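Pheromone cOB1/lipoprotein, YaeC family (Enterococcus faecalis, PDB 4EF1) probably binds methionine as the lipid-attached receptor of an ABC uptake system, and is also the precursor of the sex pheromone cOB1. Local coordinates at residues H15-E20 with T234-G239; E20-L25 with V31-T36. All coordinates share one frame; numbering follows the deposited sequence.

In the fold
Both contacts lie in the lobe built on the six-stranded mixed sheet of this periplasmic-binding-protein fold, on the same side of the chain's centre, with their own centres about 14 Å apart. Helix 12-28 serves both; the two segments on it share Glu-20, which reaches across in contact 2 but not in contact 1. Contact 2 is local, closing the beta-alpha-beta unit formed by strand 4-10, helix 12-28 and strand 31-37, whereas contact 1 brings the end of helix 227-236, over 200 residues later, against the same helix; contact 2 is therefore nested inside the loop that contact 1 closes. The helix is thus held between edge strand 31-37 and the C-terminal region, and its early turn carries His-15 of the ligand pocket.

Contact 1: H15-E20 with T234-G239; sequences HAEILE and TKKWNG
Two helices of the lobe built on the six-stranded mixed sheet meet here: an early turn of helix 12-28, whose His-15 lines the selenomethionine pocket, and the C-terminal end of helix 227-236 with the turn after it. The backbones stay well separated, the nearest pair of CA atoms, those of Ile-18 and Lys-236, being 9.8 Å apart, and the indole of Trp-237 spans much of the gap. Its six-membered ring does the touching. Ile-18 CG1 lies 3.8 Å from Trp-237 CZ3, approaching the ring obliquely. With CG1 beside its own backbone N (chi1 -73°), Ile-18 extends that branch to the ring while CG2 takes the position anti to the N.

Glu-17 comes to the ring from the edge: OE1 sits near the indole plane, 3.5 Å from Trp-237 CZ2, and the carboxylate is turned 27° from that plane. One face of the indole is covered by its neighbour, Lys-236 CG lying 3.4 Å above the plane. The polar link is made by water. Glu-17 OE1 accepts from two molecules; one in turn accepts from Lys-236 NZ at 2.9 Å, the other from Trp-237 NE1 at 3.0 Å. Trp-232 meets the same indole at nearly a right angle.

The direct gap of 4.7 Å between Glu-17 OE1 and Lys-236 NZ implies an attraction of opposite charges that is relayed by water and probably modest. One carboxylate oxygen, by gathering both waters, ties the lysine and the indole N-H to helix 12-28, while Ile-18 supplies the apolar part.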
ATOM      1  N   HIS A  15      -4.613   4.345   7.440  1.00 20.01           N
ATOM      2  CA  HIS A  15      -4.848   5.690   6.899  1.00 20.83           C
ATOM      3  C   HIS A  15      -5.912   6.505   7.607  1.00 20.72           C
ATOM      4  O   HIS A  15      -5.627   7.604   8.076  1.00 20.30           O
ATOM      5  CB  HIS A  15      -5.131   5.643   5.409  1.00 17.92           C
ATOM      6  CG  HIS A  15      -4.137   4.817   4.633  1.00 19.80           C
ATOM      7  ND1 HIS A  15      -4.047   3.478   4.776  1.00 19.80           N
ATOM      8  CD2 HIS A  15      -3.228   5.163   3.678  1.00 19.20           C
ATOM      9  CE1 HIS A  15      -3.106   2.997   3.987  1.00 18.71           C
ATOM     10  NE2 HIS A  15      -2.600   4.019   3.291  1.00 24.53           N
ATOM     11  N   ALA A  16      -7.145   6.000   7.673  1.00 21.10           N
ATOM     12  CA  ALA A  16      -8.219   6.749   8.305  1.00 18.71           C
ATOM     13  C   ALA A  16      -7.971   6.971   9.793  1.00 20.35           C
ATOM     14  O   ALA A  16      -8.336   8.029  10.339  1.00 18.73           O
ATOM     15  CB  ALA A  16      -9.597   6.093   8.095  1.00 18.09           C
ATOM     16  N   GLU A  17      -7.354   5.993  10.444  1.00 21.32           N
ATOM     17  CA  GLU A  17      -7.004   6.139  11.887  1.00 22.55           C
ATOM     18  C   GLU A  17      -5.901   7.235  12.092  1.00 22.45           C
ATOM     19  O   GLU A  17      -5.951   8.012  13.057  1.00 20.35           O
ATOM     20  CB  GLU A  17      -6.630   4.788  12.490  1.00 27.47           C
ATOM     21  CG  GLU A  17      -7.810   3.813  12.575  1.00 29.18           C
ATOM     22  CD  GLU A  17      -7.535   2.597  13.447  1.00 37.44           C
ATOM     23  OE1 GLU A  17      -6.386   2.362  13.885  1.00 36.91           O
ATOM     24  OE2 GLU A  17      -8.483   1.858  13.704  1.00 36.21           O
ATOM     25  N   ILE A  18      -4.998   7.369  11.118  1.00 19.70           N
ATOM     26  CA  ILE A  18      -3.958   8.420  11.147  1.00 19.55           C
ATOM     27  C   ILE A  18      -4.628   9.781  11.011  1.00 21.35           C
ATOM     28  O   ILE A  18      -4.383  10.677  11.827  1.00 20.92           O
ATOM     29  CB  ILE A  18      -2.896   8.207  10.030  1.00 19.49           C
ATOM     30  CG1 ILE A  18      -1.997   7.021  10.417  1.00 19.61           C
ATOM     31  CG2 ILE A  18      -2.026   9.442   9.829  1.00 18.60           C
ATOM     32  CD1 ILE A  18      -0.996   6.594   9.334  1.00 18.49           C
ATOM     33  N   LEU A  19      -5.524   9.893  10.022  1.00 21.20           N
ATOM     34  CA  LEU A  19      -6.314  11.107   9.785  1.00 20.07           C
ATOM     35  C   LEU A  19      -7.142  11.524  11.019  1.00 22.32           C
ATOM     36  O   LEU A  19      -7.095  12.693  11.464  1.00 24.03           O
ATOM     37  CB  LEU A  19      -7.164  10.967   8.527  1.00 18.55           C
ATOM     38  CG  LEU A  19      -6.364  10.855   7.217  1.00 18.03           C
ATOM     39  CD1 LEU A  19      -7.265  10.555   6.062  1.00 18.81           C
ATOM     40  CD2 LEU A  19      -5.522  12.123   6.950  1.00 18.77           C
ATOM     41  N   GLU A  20      -7.888  10.591  11.588  1.00 24.07           N
ATOM     42  CA  GLU A  20      -8.638  10.911  12.809  1.00 23.98           C
ATOM     43  C   GLU A  20      -7.701  11.469  13.872  1.00 23.12           C
ATOM     44  O   GLU A  20      -8.038  12.454  14.544  1.00 24.61           O
ATOM     45  CB  GLU A  20      -9.395   9.687  13.378  1.00 26.59           C
ATOM     46  CG  GLU A  20     -10.571   9.176  12.536  1.00 28.18           C
ATOM     47  CD  GLU A  20     -11.727  10.158  12.365  1.00 27.86           C
ATOM     48  OE1 GLU A  20     -11.978  10.986  13.261  1.00 27.79           O
ATOM     49  OE2 GLU A  20     -12.374  10.122  11.279  1.00 34.45           O
ATOM     50  N   THR A 234       4.648   5.067  14.501  1.00 21.32           N
ATOM     51  CA  THR A 234       5.628   4.036  14.814  1.00 23.36           C
ATOM     52  C   THR A 234       5.267   3.202  16.056  1.00 24.34           C
ATOM     53  O   THR A 234       5.404   1.974  16.036  1.00 26.71           O
ATOM     54  CB  THR A 234       7.048   4.665  14.944  1.00 22.76           C
ATOM     55  OG1 THR A 234       7.396   5.164  13.657  1.00 24.68           O
ATOM     56  CG2 THR A 234       8.106   3.633  15.364  1.00 24.23           C
ATOM     57  N   LYS A 235       4.751   3.862  17.077  1.00 25.62           N
ATOM     58  CA  LYS A 235       4.336   3.192  18.313  1.00 28.85           C
ATOM     59  C   LYS A 235       3.053   2.387  18.108  1.00 31.45           C
ATOM     60  O   LYS A 235       2.965   1.239  18.541  1.00 35.86           O
ATOM     61  CB  LYS A 235       4.146   4.192  19.421  1.00 29.44           C
ATOM     62  N   LYS A 236       2.074   2.976  17.427  1.00 29.06           N
ATOM     63  CA  LYS A 236       0.765   2.354  17.248  1.00 30.26           C
ATOM     64  C   LYS A 236       0.799   0.995  16.582  1.00 30.27           C
ATOM     65  O   LYS A 236       0.192   0.089  17.110  1.00 31.11           O
ATOM     66  CB  LYS A 236      -0.160   3.276  16.460  1.00 29.96           C
ATOM     67  CG  LYS A 236      -1.590   2.831  16.252  1.00 31.41           C
ATOM     68  CD  LYS A 236      -2.483   2.968  17.463  1.00 36.24           C
ATOM     69  CE  LYS A 236      -3.870   2.454  17.119  1.00 36.09           C
ATOM     70  NZ  LYS A 236      -4.725   2.608  18.304  1.00 40.38           N
ATOM     71  N   TRP A 237       1.504   0.869  15.449  1.00 25.56           N
ATOM     72  CA  TRP A 237       1.570  -0.371  14.698  1.00 25.64           C
ATOM     73  C   TRP A 237       2.881  -1.095  14.766  1.00 27.14           C
ATOM     74  O   TRP A 237       3.155  -1.968  13.922  1.00 25.11           O
ATOM     75  CB  TRP A 237       1.136  -0.120  13.240  1.00 24.47           C
ATOM     76  CG  TRP A 237      -0.320   0.318  13.192  1.00 24.24           C
ATOM     77  CD1 TRP A 237      -1.462  -0.477  13.334  1.00 23.96           C
ATOM     78  CD2 TRP A 237      -0.822   1.676  13.002  1.00 24.13           C
ATOM     79  NE1 TRP A 237      -2.589   0.276  13.232  1.00 25.34           N
ATOM     80  CE2 TRP A 237      -2.283   1.579  13.019  1.00 24.33           C
ATOM     81  CE3 TRP A 237      -0.231   2.909  12.785  1.00 24.26           C
ATOM     82  CZ2 TRP A 237      -3.095   2.693  12.861  1.00 25.12           C
ATOM     83  CZ3 TRP A 237      -1.054   4.037  12.615  1.00 24.74           C
ATOM     84  CH2 TRP A 237      -2.451   3.927  12.644  1.00 25.71           C
ATOM     85  N   ASN A 238       3.695  -0.727  15.753  1.00 28.14           N
ATOM     86  CA  ASN A 238       4.971  -1.357  16.065  1.00 30.35           C
ATOM     87  C   ASN A 238       5.905  -1.573  14.904  1.00 29.37           C
ATOM     88  O   ASN A 238       6.464  -2.651  14.752  1.00 27.74           O
ATOM     89  CB  ASN A 238       4.726  -2.644  16.881  1.00 37.72           C
ATOM     90  CG  ASN A 238       4.253  -2.323  18.292  1.00 49.75           C
ATOM     91  OD1 ASN A 238       3.118  -2.626  18.665  1.00 58.43           O
ATOM     92  ND2 ASN A 238       5.106  -1.630  19.066  1.00 52.08           N
ATOM     93  N   GLY A 239       6.066  -0.542  14.078  1.00 27.78           N
ATOM     94  CA  GLY A 239       6.961  -0.608  12.947  1.00 27.40           C
ATOM     95  C   GLY A 239       6.445  -1.180  11.658  1.00 26.30           C
ATOM     96  O   GLY A 239       7.145  -1.115  10.673  1.00 28.90           O
TER
HETATM   97  O   HOH W   1      -6.872   1.740  16.543  1.00 34.37           O
HETATM   98  O   HOH W   2      -5.330  -0.101  14.410  1.00 35.96           O

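Contact 2: E20-L25 with V31-T36; sequences EHVKPL and VKLEVT
Helix 20-25 runs nearly antiparallel to strand 31-36, at 168° between their directions and 7.8 Å between their axes at closest approach, as expected for the connecting helix and second strand of a beta-alpha-beta crossover. Lys-23 does most of the bridging from the helix. Its chain is extended beyond CG and crosses the Leu-33 side chain at about a right angle, with CE 3.4 Å from Leu-33 O. The same CE also approaches Val-35 CG2, more loosely.

Next to it, Val-22 CG2 packs on Leu-33 CD2 at 3.8 Å, and that CD2 also comes near Lys-23 CG. Glu-20 points away from the strand at its base, but a bend at chi2 (-63°) swings the carboxylate back, so that OE2 lies 3.7 Å from Val-35 CB. Its other oxygen, OE1, takes Lys-23 NZ on the syn side, 25° out of the carboxylate plane, in a salt bridge of 2.9 Å. On the sheet side, Leu-33 also packs against Val-8 of strand 4-10.

Two waters complete the seam. One donates to both Lys-23 O and Val-31 O and accepts from Leu-33 N; the other accepts from Lys-23 NZ at 2.7 Å and from Val-35 N at 3.0 Å. Strand 31-37 is the outermost of its sheet: Lys-32, Glu-34 and Thr-36 bond to strand 4-10, and the waters take up Val-31 O, Leu-33 N and Val-35 N on the other edge.

Helix and strand are consequently joined by apolar packing and water bridges, while the salt bridge, made within the helix, restrains the lysine end that holds the second water.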
ATOM      1  N   GLU A  20      -7.888  10.591  11.588  1.00 24.07           N
ATOM      2  CA  GLU A  20      -8.638  10.911  12.809  1.00 23.98           C
ATOM      3  C   GLU A  20      -7.701  11.469  13.872  1.00 23.12           C
ATOM      4  O   GLU A  20      -8.038  12.454  14.544  1.00 24.61           O
ATOM      5  CB  GLU A  20      -9.395   9.687  13.378  1.00 26.59           C
ATOM      6  CG  GLU A  20     -10.571   9.176  12.536  1.00 28.18           C
ATOM      7  CD  GLU A  20     -11.727  10.158  12.365  1.00 27.86           C
ATOM      8  OE1 GLU A  20     -11.978  10.986  13.261  1.00 27.79           O
ATOM      9  OE2 GLU A  20     -12.374  10.122  11.279  1.00 34.45           O
ATOM     10  N   HIS A  21      -6.554  10.815  14.066  1.00 21.88           N
ATOM     11  CA  HIS A  21      -5.586  11.214  15.077  1.00 21.64           C
ATOM     12  C   HIS A  21      -5.091  12.637  14.936  1.00 20.44           C
ATOM     13  O   HIS A  21      -4.879  13.318  15.935  1.00 20.32           O
ATOM     14  CB  HIS A  21      -4.422  10.205  15.147  1.00 22.56           C
ATOM     15  CG  HIS A  21      -3.316  10.620  16.088  1.00 24.77           C
ATOM     16  ND1 HIS A  21      -3.429  10.514  17.417  1.00 27.02           N
ATOM     17  CD2 HIS A  21      -2.071  11.192  15.848  1.00 26.91           C
ATOM     18  CE1 HIS A  21      -2.312  10.999  18.009  1.00 27.26           C
ATOM     19  NE2 HIS A  21      -1.482  11.398  17.058  1.00 28.88           N
ATOM     20  N   VAL A  22      -4.874  13.092  13.713  1.00 19.35           N
ATOM     21  CA  VAL A  22      -4.353  14.451  13.485  1.00 20.80           C
ATOM     22  C   VAL A  22      -5.450  15.559  13.420  1.00 21.70           C
ATOM     23  O   VAL A  22      -5.111  16.752  13.307  1.00 20.63           O
ATOM     24  CB  VAL A  22      -3.420  14.500  12.228  1.00 20.22           C
ATOM     25  CG1 VAL A  22      -2.239  13.511  12.375  1.00 20.48           C
ATOM     26  CG2 VAL A  22      -4.175  14.231  10.945  1.00 17.73           C
ATOM     27  N   LYS A  23      -6.741  15.209  13.486  1.00 22.39           N
ATOM     28  CA  LYS A  23      -7.800  16.266  13.427  1.00 24.81           C
ATOM     29  C   LYS A  23      -7.575  17.439  14.411  1.00 24.46           C
ATOM     30  O   LYS A  23      -7.655  18.575  14.008  1.00 22.31           O
ATOM     31  CB  LYS A  23      -9.207  15.721  13.634  1.00 26.18           C
ATOM     32  CG  LYS A  23      -9.757  14.909  12.482  1.00 26.90           C
ATOM     33  CD  LYS A  23     -11.196  14.541  12.751  1.00 28.07           C
ATOM     34  CE  LYS A  23     -11.793  13.710  11.645  1.00 29.49           C
ATOM     35  NZ  LYS A  23     -13.156  13.314  12.011  1.00 27.31           N
ATOM     36  N   PRO A  24      -7.274  17.151  15.680  1.00 25.59           N
ATOM     37  CA  PRO A  24      -7.042  18.299  16.608  1.00 29.12           C
ATOM     38  C   PRO A  24      -5.842  19.190  16.211  1.00 28.11           C
ATOM     39  O   PRO A  24      -5.889  20.403  16.407  1.00 27.28           O
ATOM     40  CB  PRO A  24      -6.807  17.627  17.964  1.00 32.12           C
ATOM     41  CG  PRO A  24      -7.321  16.232  17.815  1.00 32.08           C
ATOM     42  CD  PRO A  24      -7.188  15.861  16.367  1.00 28.45           C
ATOM     43  N   LEU A  25      -4.800  18.590  15.623  1.00 26.08           N
ATOM     44  CA  LEU A  25      -3.636  19.359  15.123  1.00 26.22           C
ATOM     45  C   LEU A  25      -4.011  20.240  13.934  1.00 26.01           C
ATOM     46  O   LEU A  25      -3.620  21.400  13.864  1.00 26.34           O
ATOM     47  CB  LEU A  25      -2.469  18.417  14.754  1.00 25.74           C
ATOM     48  CG  LEU A  25      -1.741  17.781  15.933  1.00 26.92           C
ATOM     49  CD1 LEU A  25      -1.045  16.479  15.533  1.00 26.73           C
ATOM     50  CD2 LEU A  25      -0.784  18.824  16.497  1.00 26.39           C
ATOM     51  N   VAL A  31      -7.972  24.186   9.977  1.00 30.57           N
ATOM     52  CA  VAL A  31      -8.503  23.214   9.015  1.00 29.64           C
ATOM     53  C   VAL A  31      -9.425  22.232   9.736  1.00 27.88           C
ATOM     54  O   VAL A  31      -9.028  21.662  10.733  1.00 27.37           O
ATOM     55  CB  VAL A  31      -7.355  22.451   8.302  1.00 26.71           C
ATOM     56  CG1 VAL A  31      -7.887  21.307   7.438  1.00 25.21           C
ATOM     57  CG2 VAL A  31      -6.516  23.397   7.462  1.00 25.23           C
ATOM     58  N   LYS A  32     -10.646  22.055   9.228  1.00 30.08           N
ATOM     59  CA  LYS A  32     -11.551  21.001   9.697  1.00 31.07           C
ATOM     60  C   LYS A  32     -11.397  19.784   8.767  1.00 29.95           C
ATOM     61  O   LYS A  32     -11.914  19.743   7.633  1.00 27.70           O
ATOM     62  CB  LYS A  32     -12.999  21.479   9.717  1.00 33.64           C
ATOM     63  CG  LYS A  32     -13.988  20.446  10.235  1.00 40.61           C
ATOM     64  CD  LYS A  32     -15.424  20.985  10.272  1.00 44.15           C
ATOM     65  CE  LYS A  32     -16.371  20.035  11.004  1.00 46.11           C
ATOM     66  NZ  LYS A  32     -16.299  18.637  10.480  1.00 50.48           N
ATOM     67  N   LEU A  33     -10.662  18.807   9.261  1.00 29.57           N
ATOM     68  CA  LEU A  33     -10.394  17.591   8.540  1.00 28.04           C
ATOM     69  C   LEU A  33     -11.607  16.647   8.647  1.00 27.68           C
ATOM     70  O   LEU A  33     -12.167  16.442   9.734  1.00 27.99           O
ATOM     71  CB  LEU A  33      -9.117  16.966   9.089  1.00 25.96           C
ATOM     72  CG  LEU A  33      -8.579  15.762   8.400  1.00 26.02           C
ATOM     73  CD1 LEU A  33      -8.250  16.126   6.945  1.00 25.81           C
ATOM     74  CD2 LEU A  33      -7.348  15.317   9.149  1.00 25.75           C
ATOM     75  N   GLU A  34     -12.054  16.130   7.509  1.00 26.60           N
ATOM     76  CA  GLU A  34     -13.156  15.173   7.460  1.00 30.03           C
ATOM     77  C   GLU A  34     -12.711  13.963   6.653  1.00 31.26           C
ATOM     78  O   GLU A  34     -12.017  14.100   5.650  1.00 32.60           O
ATOM     79  CB  GLU A  34     -14.410  15.824   6.871  1.00 37.47           C
ATOM     80  CG  GLU A  34     -14.931  16.977   7.725  1.00 39.71           C
ATOM     81  CD  GLU A  34     -16.203  17.634   7.184  1.00 43.06           C
ATOM     82  OE1 GLU A  34     -16.686  17.243   6.094  1.00 42.61           O
ATOM     83  OE2 GLU A  34     -16.696  18.569   7.857  1.00 36.95           O
ATOM     84  N   VAL A  35     -13.069  12.781   7.125  1.00 28.96           N
ATOM     85  CA  VAL A  35     -12.554  11.541   6.566  1.00 28.92           C
ATOM     86  C   VAL A  35     -13.695  10.677   6.018  1.00 27.73           C
ATOM     87  O   VAL A  35     -14.724  10.517   6.683  1.00 25.73           O
ATOM     88  CB  VAL A  35     -11.804  10.743   7.642  1.00 27.56           C
ATOM     89  CG1 VAL A  35     -11.251   9.450   7.067  1.00 26.29           C
ATOM     90  CG2 VAL A  35     -10.697  11.578   8.226  1.00 25.12           C
ATOM     91  N   THR A  36     -13.504  10.137   4.817  1.00 26.95           N
ATOM     92  CA  THR A  36     -14.458   9.171   4.206  1.00 30.54           C
ATOM     93  C   THR A  36     -13.633   7.909   4.029  1.00 27.63           C
ATOM     94  O   THR A  36     -12.537   8.007   3.514  1.00 26.81           O
ATOM     95  CB  THR A  36     -14.992   9.666   2.866  1.00 30.07           C
ATOM     96  OG1 THR A  36     -15.726  10.867   3.092  1.00 32.98           O
ATOM     97  CG2 THR A  36     -15.940   8.646   2.208  1.00 31.79           C
TER
HETATM   98  O   HOH W   3      -9.384  19.173  12.059  1.00 27.72           O
HETATM   99  O   HOH W   4     -14.521  12.582   9.746  1.00 32.39           O